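Local coordinates for uncharacterized protein (Bacteroides uniformis, PDB 4JPQ) that is of unknown function but, as a member of carbohydrate-binding family 9, probably binds carbohydrate, at residues L114-G118 with F166-S170. Sequence-based numbering, arbitrary orientation.
Sequences LIQGG and FFQHS
Q168 reaches across to the backbone of G117 and G118 with an extended side chain. Its CB points toward the strand, CG lies anti to the carbonyl carbon, and the chain continues extended, CD anti to CA (chi2 176°), to bring the carboxamide against the peptide that joins the two glycines. Q168 CD lies 3.5 Å from G117 C. At the tip, NE2 donates a weak, bent hydrogen bond to G117 O (3.1 Å, N-H...O angle 125°), while OE1 comes close to G118 N at an angle too poor for a bond. Glutamine suits this place because two flexible methylenes carry a flat amide as far as the strand, where its NH2 can donate to a backbone oxygen. The glycines suit theirs: with no side chain on G117, Q168 OE1 and F167 CZ come right up to its backbone, and G118 has a phi of 137°, which glycine, lacking a CB, adopts without strain. Within the family 9 beta fold, strand 113-118 pairs antiparallel with strand 102-108, and the loop residues F166 to H169 make a type I turn, closed by H169 N to F166 O. Y103 holds this turn through its hydroxyl, bonded to Q168 N and H169 ND1. One residue earlier in the turn than Q168, F167 brings CZ obliquely to 3.8 Å from G117 N; its flat, apolar ring suits a bare glycine backbone beside I115, whose branched CG2 meets the ring edge at CE1 (4.2 Å).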
ATOM      1  N   LEU A 114       5.603  -7.882  -0.032  1.00 51.66           N
ATOM      2  CA  LEU A 114       6.774  -7.646   0.811  1.00 51.88           C
ATOM      3  C   LEU A 114       6.304  -6.821   2.010  1.00 53.65           C
ATOM      4  O   LEU A 114       5.552  -5.838   1.833  1.00 45.64           O
ATOM      5  CB  LEU A 114       7.830  -6.842   0.062  1.00 50.59           C
ATOM      6  CG  LEU A 114       8.992  -6.221   0.860  1.00 56.30           C
ATOM      7  CD1 LEU A 114       9.955  -7.290   1.320  1.00 58.25           C
ATOM      8  CD2 LEU A 114       9.724  -5.179   0.037  1.00 56.40           C
ATOM      9  N   ILE A 115       6.745  -7.223   3.204  1.00 51.85           N
ATOM     10  CA  ILE A 115       6.487  -6.477   4.434  1.00 48.66           C
ATOM     11  C   ILE A 115       7.778  -6.395   5.232  1.00 52.07           C
ATOM     12  O   ILE A 115       8.443  -7.409   5.413  1.00 53.47           O
ATOM     13  CB  ILE A 115       5.449  -7.122   5.384  1.00 44.22           C
ATOM     14  CG1 ILE A 115       4.167  -7.526   4.670  1.00 43.37           C
ATOM     15  CG2 ILE A 115       5.095  -6.146   6.515  1.00 50.07           C
ATOM     16  CD1 ILE A 115       3.205  -8.310   5.552  1.00 45.65           C
ATOM     17  N   GLN A 116       8.128  -5.197   5.689  1.00 48.87           N
ATOM     18  CA  GLN A 116       9.210  -5.037   6.656  1.00 49.32           C
ATOM     19  C   GLN A 116       8.669  -4.210   7.813  1.00 49.35           C
ATOM     20  O   GLN A 116       7.611  -3.562   7.692  1.00 54.94           O
ATOM     21  CB  GLN A 116      10.427  -4.350   6.085  1.00 56.47           C
ATOM     22  CG  GLN A 116      11.135  -5.018   4.930  1.00 57.84           C
ATOM     23  CD  GLN A 116      11.933  -3.990   4.146  1.00 61.54           C
ATOM     24  OE1 GLN A 116      11.407  -3.305   3.252  1.00 61.27           O
ATOM     25  NE2 GLN A 116      13.190  -3.844   4.503  1.00 56.24           N
ATOM     26  N   GLY A 117       9.390  -4.255   8.927  1.00 48.02           N
ATOM     27  CA  GLY A 117       9.033  -3.521  10.149  1.00 50.71           C
ATOM     28  C   GLY A 117      10.265  -3.016  10.877  1.00 52.53           C
ATOM     29  O   GLY A 117      11.315  -3.658  10.836  1.00 51.66           O
ATOM     30  N   GLY A 118      10.148  -1.856  11.521  1.00 58.74           N
ATOM     31  CA  GLY A 118      11.259  -1.270  12.302  1.00 64.40           C
ATOM     32  C   GLY A 118      11.430   0.216  12.104  1.00 64.22           C
ATOM     33  O   GLY A 118      10.688   0.843  11.337  1.00 61.32           O
ATOM     34  N   PHE A 166       0.818  -6.188  12.294  1.00 56.30           N
ATOM     35  CA  PHE A 166       1.803  -5.244  12.829  1.00 62.91           C
ATOM     36  C   PHE A 166       2.652  -6.069  13.815  1.00 70.36           C
ATOM     37  O   PHE A 166       2.574  -5.915  15.039  1.00 76.23           O
ATOM     38  CB  PHE A 166       1.114  -4.060  13.499  1.00 64.45           C
ATOM     39  CG  PHE A 166       0.328  -3.194  12.551  1.00 54.98           C
ATOM     40  CD1 PHE A 166       0.937  -2.640  11.432  1.00 57.06           C
ATOM     41  CD2 PHE A 166      -0.994  -2.864  12.813  1.00 55.59           C
ATOM     42  CE1 PHE A 166       0.224  -1.822  10.562  1.00 61.36           C
ATOM     43  CE2 PHE A 166      -1.705  -2.025  11.968  1.00 60.61           C
ATOM     44  CZ  PHE A 166      -1.099  -1.510  10.832  1.00 60.48           C
ATOM     45  N   PHE A 167       3.509  -6.904  13.228  1.00 65.63           N
ATOM     46  CA  PHE A 167       4.254  -7.960  13.937  1.00 62.77           C
ATOM     47  C   PHE A 167       5.229  -7.566  15.037  1.00 64.62           C
ATOM     48  O   PHE A 167       5.629  -8.432  15.821  1.00 68.39           O
ATOM     49  CB  PHE A 167       4.896  -8.957  12.943  1.00 62.05           C
ATOM     50  CG  PHE A 167       6.028  -8.404  12.109  1.00 58.43           C
ATOM     51  CD1 PHE A 167       5.784  -7.741  10.914  1.00 54.69           C
ATOM     52  CD2 PHE A 167       7.348  -8.615  12.491  1.00 64.26           C
ATOM     53  CE1 PHE A 167       6.831  -7.251  10.141  1.00 54.91           C
ATOM     54  CE2 PHE A 167       8.406  -8.137  11.721  1.00 67.28           C
ATOM     55  CZ  PHE A 167       8.145  -7.449  10.543  1.00 60.21           C
ATOM     56  N   GLN A 168       5.608  -6.289  15.077  1.00 64.18           N
ATOM     57  CA  GLN A 168       6.453  -5.735  16.140  1.00 67.32           C
ATOM     58  C   GLN A 168       5.642  -4.961  17.207  1.00 66.44           C
ATOM     59  O   GLN A 168       6.241  -4.281  18.042  1.00 68.04           O
ATOM     60  CB  GLN A 168       7.522  -4.820  15.544  1.00 72.88           C
ATOM     61  CG  GLN A 168       8.483  -5.495  14.571  1.00 75.03           C
ATOM     62  CD  GLN A 168       9.467  -4.516  13.942  1.00 80.96           C
ATOM     63  OE1 GLN A 168       9.166  -3.331  13.766  1.00 92.67           O
ATOM     64  NE2 GLN A 168      10.649  -5.006  13.601  1.00 78.10           N
ATOM     65  N   HIS A 169       4.305  -5.077  17.198  1.00 70.08           N
ATOM     66  CA  HIS A 169       3.409  -4.395  18.165  1.00 68.67           C
ATOM     67  C   HIS A 169       2.271  -5.291  18.646  1.00 68.95           C
ATOM     68  O   HIS A 169       2.018  -6.346  18.062  1.00 73.37           O
ATOM     69  CB  HIS A 169       2.789  -3.139  17.519  1.00 62.79           C
ATOM     70  CG  HIS A 169       3.780  -2.069  17.180  1.00 59.29           C
ATOM     71  ND1 HIS A 169       4.516  -2.075  16.018  1.00 57.49           N
ATOM     72  CD2 HIS A 169       4.157  -0.958  17.853  1.00 59.93           C
ATOM     73  CE1 HIS A 169       5.312  -1.022  15.993  1.00 57.97           C
ATOM     74  NE2 HIS A 169       5.111  -0.327  17.094  1.00 59.09           N
ATOM     75  N   SER A 170       1.602  -4.850  19.713  1.00 75.04           N
ATOM     76  CA  SER A 170       0.426  -5.523  20.269  1.00 77.07           C
ATOM     77  C   SER A 170      -0.757  -4.587  20.061  1.00 76.70           C
ATOM     78  O   SER A 170      -1.337  -4.080  21.014  1.00 93.78           O
ATOM     79  CB  SER A 170       0.634  -5.843  21.748  1.00 79.04           C
ATOM     80  OG  SER A 170       1.655  -6.804  21.896  1.00 86.86           O
TER